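Long-range contacts in pilin (PDB 3GLD), which builds the backbone of the streptococcal pilus as stacked, isopeptide-joined subunits, supporting adhesion to host cells, bacterial aggregation and biofilm formation: residues V21-L27 / S78-T82; D158-L162 / S279-D283. The protein carries 2 engineered substitutions. One frame throughout, in Å; residues are numbered along the deposited sequence.

Interaction 1 of 2, residues V21-L27 / S78-T82; sequences VTKNLDL and SNTKT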
loop_
_atom_site.group_PDB
_atom_site.type_symbol
_atom_site.label_atom_id
_atom_site.label_comp_id
_atom_site.label_asym_id
_atom_site.label_seq_id
_atom_site.Cartn_x
_atom_site.Cartn_y
_atom_site.Cartn_z
ATOM N N VAL A 21 -8.773 11.548 12.675
ATOM C CA VAL A 21 -8.963 10.540 11.630
ATOM C C VAL A 21 -7.852 9.500 11.756
ATOM O O VAL A 21 -6.683 9.857 11.850
ATOM C CB VAL A 21 -8.923 11.159 10.223
ATOM C CG1 VAL A 21 -9.005 10.063 9.147
ATOM C CG2 VAL A 21 -10.051 12.147 10.046
ATOM N N THR A 22 -8.218 8.223 11.773
ATOM C CA THR A 22 -7.216 7.157 11.859
ATOM C C THR A 22 -7.131 6.459 10.511
ATOM O O THR A 22 -8.149 6.085 9.921
ATOM C CB THR A 22 -7.538 6.119 12.957
ATOM O OG1 THR A 22 -7.530 6.758 14.238
ATOM C CG2 THR A 22 -6.503 5.009 12.977
ATOM N N LYS A 23 -5.908 6.314 10.016
ATOM C CA LYS A 23 -5.680 5.627 8.746
ATOM C C LYS A 23 -4.851 4.377 8.991
ATOM O O LYS A 23 -3.818 4.428 9.661
ATOM C CB LYS A 23 -5.002 6.575 7.741
ATOM C CG LYS A 23 -4.637 5.962 6.380
ATOM C CD LYS A 23 -5.836 5.295 5.700
ATOM C CE LYS A 23 -5.540 4.934 4.277
ATOM N NZ LYS A 23 -4.393 3.978 4.141
ATOM N N ASN A 24 -5.332 3.255 8.473
ATOM C CA ASN A 24 -4.609 2.003 8.514
ATOM C C ASN A 24 -4.334 1.531 7.083
ATOM O O ASN A 24 -5.101 1.818 6.165
ATOM C CB ASN A 24 -5.409 0.940 9.277
ATOM C CG ASN A 24 -5.378 1.139 10.798
ATOM O OD1 ASN A 24 -6.424 1.244 11.443
ATOM N ND2 ASN A 24 -4.183 1.161 11.373
ATOM N N LEU A 25 -3.223 0.831 6.887
ATOM C CA LEU A 25 -2.940 0.239 5.586
ATOM C C LEU A 25 -2.832 -1.270 5.756
ATOM O O LEU A 25 -1.884 -1.777 6.351
ATOM C CB LEU A 25 -1.674 0.843 4.984
ATOM C CG LEU A 25 -1.249 0.499 3.557
ATOM C CD1 LEU A 25 -2.200 1.089 2.527
ATOM C CD2 LEU A 25 0.172 1.022 3.326
ATOM N N ASP A 26 -3.826 -1.974 5.243
ATOM C CA ASP A 26 -3.842 -3.425 5.271
ATOM C C ASP A 26 -2.915 -3.937 4.163
ATOM O O ASP A 26 -2.965 -3.430 3.052
ATOM C CB ASP A 26 -5.268 -3.930 5.027
ATOM C CG ASP A 26 -5.711 -4.931 6.068
ATOM O OD1 ASP A 26 -5.668 -4.606 7.277
ATOM O OD2 ASP A 26 -6.106 -6.051 5.680
ATOM N N LEU A 27 -2.080 -4.926 4.477
ATOM C CA LEU A 27 -1.144 -5.500 3.504
ATOM C C LEU A 27 -1.554 -6.907 3.061
ATOM O O LEU A 27 -1.692 -7.817 3.889
ATOM C CB LEU A 27 0.280 -5.519 4.080
ATOM C CG LEU A 27 0.768 -4.301 4.889
ATOM C CD1 LEU A 27 2.102 -4.601 5.561
ATOM C CD2 LEU A 27 0.890 -3.061 4.001
ATOM N N SER A 78 3.419 -0.412 12.706
ATOM C CA SER A 78 1.971 -0.615 12.805
ATOM C C SER A 78 1.255 -0.234 11.524
ATOM O O SER A 78 0.170 -0.759 11.230
ATOM C CB SER A 78 1.403 0.233 13.952
ATOM O OG SER A 78 1.654 1.618 13.718
ATOM N N ASN A 79 1.848 0.697 10.776
ATOM C CA ASN A 79 1.198 1.300 9.605
ATOM C C ASN A 79 -0.163 1.963 9.925
ATOM O O ASN A 79 -1.078 2.005 9.093
ATOM C CB ASN A 79 1.125 0.287 8.452
ATOM C CG ASN A 79 2.517 -0.190 8.024
ATOM O OD1 ASN A 79 3.474 0.593 8.035
ATOM N ND2 ASN A 79 2.640 -1.472 7.673
ATOM N N THR A 80 -0.268 2.467 11.153
ATOM C CA THR A 80 -1.422 3.219 11.624
ATOM C C THR A 80 -0.981 4.670 11.738
ATOM O O THR A 80 -0.000 4.955 12.419
ATOM C CB THR A 80 -1.904 2.710 13.000
ATOM O OG1 THR A 80 -2.404 1.371 12.858
ATOM C CG2 THR A 80 -3.031 3.602 13.548
ATOM N N LYS A 81 -1.678 5.562 11.035
ATOM C CA LYS A 81 -1.398 7.004 11.053
ATOM C C LYS A 81 -2.655 7.781 11.479
ATOM O O LYS A 81 -3.785 7.322 11.265
ATOM C CB LYS A 81 -0.989 7.495 9.660
ATOM C CG LYS A 81 0.160 6.751 9.017
ATOM C CD LYS A 81 1.505 7.198 9.567
ATOM C CE LYS A 81 2.638 6.436 8.872
ATOM N NZ LYS A 81 3.933 6.890 9.381
ATOM N N THR A 82 -2.463 8.964 12.058
ATOM C CA THR A 82 -3.614 9.794 12.424
ATOM C C THR A 82 -3.448 11.207 11.887
ATOM O O THR A 82 -2.335 11.657 11.661
ATOM C CB THR A 82 -3.870 9.829 13.948
ATOM O OG1 THR A 82 -2.712 10.346 14.589
ATOM C CG2 THR A 82 -4.144 8.436 14.494
HETATM O O HOH W 1 -2.178 -0.661 9.886
#

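Interaction 2 of 2, residues D158-L162 / S279-D283; sequences DSTTL and STDKD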
loop_
_atom_site.group_PDB
_atom_site.type_symbol
_atom_site.label_atom_id
_atom_site.label_comp_id
_atom_site.label_asym_id
_atom_site.label_seq_id
_atom_site.Cartn_x
_atom_site.Cartn_y
_atom_site.Cartn_z
ATOM N N ASP A 158 -1.732 -3.965 -2.192
ATOM C CA ASP A 158 -1.422 -5.241 -2.858
ATOM C C ASP A 158 0.031 -5.184 -3.375
ATOM O O ASP A 158 0.615 -4.109 -3.514
ATOM C CB ASP A 158 -2.434 -5.527 -3.986
ATOM C CG ASP A 158 -2.428 -7.007 -4.446
ATOM O OD1 ASP A 158 -1.664 -7.842 -3.905
ATOM O OD2 ASP A 158 -3.206 -7.331 -5.357
ATOM N N SER A 159 0.620 -6.344 -3.621
ATOM C CA SER A 159 1.946 -6.410 -4.235
ATOM C C SER A 159 1.969 -7.689 -5.043
ATOM O O SER A 159 0.972 -8.379 -5.114
ATOM C CB SER A 159 3.048 -6.343 -3.185
ATOM O OG SER A 159 2.860 -7.331 -2.204
ATOM N N THR A 160 3.073 -7.992 -5.703
ATOM C CA THR A 160 3.058 -9.112 -6.633
ATOM C C THR A 160 4.312 -9.994 -6.506
ATOM O O THR A 160 5.100 -9.829 -5.573
ATOM C CB THR A 160 2.823 -8.609 -8.080
ATOM O OG1 THR A 160 2.573 -9.717 -8.952
ATOM C CG2 THR A 160 4.011 -7.761 -8.587
ATOM N N THR A 161 4.459 -10.976 -7.400
ATOM C CA THR A 161 5.665 -11.800 -7.425
ATOM C C THR A 161 6.209 -11.836 -8.827
ATOM O O THR A 161 5.436 -11.704 -9.796
ATOM C CB THR A 161 5.405 -13.250 -6.990
ATOM O OG1 THR A 161 4.455 -13.842 -7.890
ATOM C CG2 THR A 161 4.871 -13.305 -5.545
ATOM N N LEU A 162 7.538 -11.999 -8.923
ATOM C CA LEU A 162 8.205 -12.337 -10.161
ATOM C C LEU A 162 8.972 -13.668 -10.011
ATOM O O LEU A 162 9.853 -13.819 -9.143
ATOM C CB LEU A 162 9.140 -11.208 -10.603
ATOM C CG LEU A 162 10.121 -11.567 -11.729
ATOM C CD1 LEU A 162 9.365 -11.883 -12.978
ATOM C CD2 LEU A 162 11.101 -10.433 -11.971
ATOM N N SER A 279 5.772 -3.934 -13.277
ATOM C CA SER A 279 5.020 -4.903 -12.489
ATOM C C SER A 279 3.578 -4.438 -12.284
ATOM O O SER A 279 3.325 -3.245 -12.083
ATOM C CB SER A 279 5.696 -5.171 -11.155
ATOM O OG SER A 279 5.667 -4.034 -10.335
ATOM N N THR A 280 2.648 -5.385 -12.380
ATOM C CA THR A 280 1.232 -5.123 -12.133
ATOM C C THR A 280 0.795 -5.944 -10.926
ATOM O O THR A 280 1.628 -6.508 -10.220
ATOM C CB THR A 280 0.353 -5.493 -13.359
ATOM O OG1 THR A 280 0.351 -6.915 -13.508
ATOM C CG2 THR A 280 0.879 -4.849 -14.621
ATOM N N ASP A 281 -0.505 -6.001 -10.668
ATOM C CA ASP A 281 -1.004 -6.803 -9.569
ATOM C C ASP A 281 -1.029 -8.307 -9.882
ATOM O O ASP A 281 -1.312 -9.119 -9.006
ATOM C CB ASP A 281 -2.383 -6.301 -9.110
ATOM C CG ASP A 281 -3.453 -6.464 -10.172
ATOM O OD1 ASP A 281 -3.142 -6.527 -11.385
ATOM O OD2 ASP A 281 -4.635 -6.522 -9.790
ATOM N N LYS A 282 -0.730 -8.671 -11.121
ATOM C CA LYS A 282 -0.721 -10.063 -11.541
ATOM C C LYS A 282 0.678 -10.693 -11.372
ATOM O O LYS A 282 1.682 -10.099 -11.767
ATOM C CB LYS A 282 -1.114 -10.158 -13.016
ATOM C CG LYS A 282 -2.486 -9.548 -13.348
ATOM C CD LYS A 282 -3.616 -10.411 -12.797
ATOM C CE LYS A 282 -4.997 -9.902 -13.248
ATOM N NZ LYS A 282 -5.296 -8.564 -12.699
ATOM N N ASP A 283 0.715 -11.904 -10.824
ATOM C CA ASP A 283 1.962 -12.671 -10.661
ATOM C C ASP A 283 2.587 -12.896 -12.042
ATOM O O ASP A 283 1.891 -13.241 -13.005
ATOM C CB ASP A 283 1.671 -14.012 -10.002
ATOM C CG ASP A 283 1.413 -13.913 -8.508
ATOM O OD1 ASP A 283 2.032 -13.059 -7.819
ATOM O OD2 ASP A 283 0.642 -14.763 -7.993
HETATM O O HOH W 2 0.028 -11.012 -7.415
#

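Interaction 1 of 2, residues V21-L27 / S78-T82
Two backbone bonds fix this antiparallel ladder: Lys23 N donates to Lys81 O at 2.7 Å (176°), and Lys81 N returns to Lys23 O at 2.8 Å (170°). They make Lys23 and Lys81 a hydrogen-bonded pair, flanked by the non-hydrogen-bonded pairs Thr22-Thr82 and Asn24-Thr80. The strand axes approach to 4.6 Å, at 156° between their N-to-C directions. Regular pairing ends at Thr80; the preceding Asn79 has left-handed backbone angles (57/31). Asn79 O still accepts from Leu25 N (3.3 Å, 141°) and from the hydroxyl of Tyr70. A water bridges the open end: Asn24 ND2 donates to it at 3.1 Å, and it donates to Ser78 O at 2.7 Å and weakly to Asn79 O at 3.0 Å. The other edge of 21-27 pairs with strand 151-169 through Thr22 and Asn24. Lys81 NZ is satisfied by a salt bridge to Asp74. The side chain of Lys23 touches Asn155, its partner in the isopeptide cross-link, and is about 6 Å from that of Ala104, an engineered replacement at the position that catalyses the bond. Lys23 NZ donates to Asn24 O at 3.0 Å and Lys23 makes a cation-pi contact with Phe39, consistent with a free amine and an unformed bond in this variant. A first-strand lysine beside an asparagine on the parallel last strand typifies the isopeptide site of these Ig-like pilin domains, here with its catalytic position altered.

Interaction 2 of 2, residues D158-L162 / S279-D283
Thr160 loses the most surface here (78 Å²), followed by Asp283 (56 Å²) and Thr161 (40 Å²), so the contact can be read from these three. The CA-to-CB bond of Thr160 points at the loop 279-283, which bends around its side chain: Thr160 CG2 lies 3.1 Å from Thr280 O and 4.0 Å from Ser279 CB. On the polar branch, Thr160 OG1 donates to Lys282 O at 3.0 Å, a weak hydrogen bond whose proton has a rival acceptor. A water sits 3.2 Å from Thr160 OG1, 2.8 Å from Asp281 O and 2.9 Å from Asp283 OD1. The curvature of the loop is reinforced by an ST turn, in which Lys282 N donates to Thr280 OG1 at 3.2 Å and 162°. This loop leads into strand 284-291, which runs parallel to 151-169 in the second β-domain, a member of the transthyretin clan, and the backbone pairing of Thr161 with Met284 follows directly. Asp283 thus stands just ahead of the sheet pairing, with its carboxylate turned back on Thr161. Thr161 OG1 donates to Asp283 OD1 at a short 2.5 Å, and Thr161 N reaches Asp283 OD1 at 3.2 Å, weak because the angle is only 123°. At the other end of the loop, Ser279 OG is engaged by Pro236 O and Val239 N, next to Leu235, which packs against Thr160 from strand 229-236.

How the interactions relate
Both contacts involve the same β-sheet, since strands 18-27 and 151-169 are parallel neighbours in it, yet interaction 1 belongs to the N-terminal domain and interaction 2 to the C-terminal one. Their centres are 22 Å apart and their nearest atoms about 5 Å, without touching. Neither is wholly core: interaction 1 is the more buried (four of ten touching residues buried, two exposed; 391 Å²), and interaction 2 lies nearer the surface (two of eight buried, two exposed; 282 Å²). Direct hydrogen bonds in interaction 1 run backbone to backbone, whereas each in interaction 2 involves a threonine hydroxyl or an aspartate carboxylate. Interaction 1 holds an isopeptide lysine; interaction 2 lies away from the isopeptide sites.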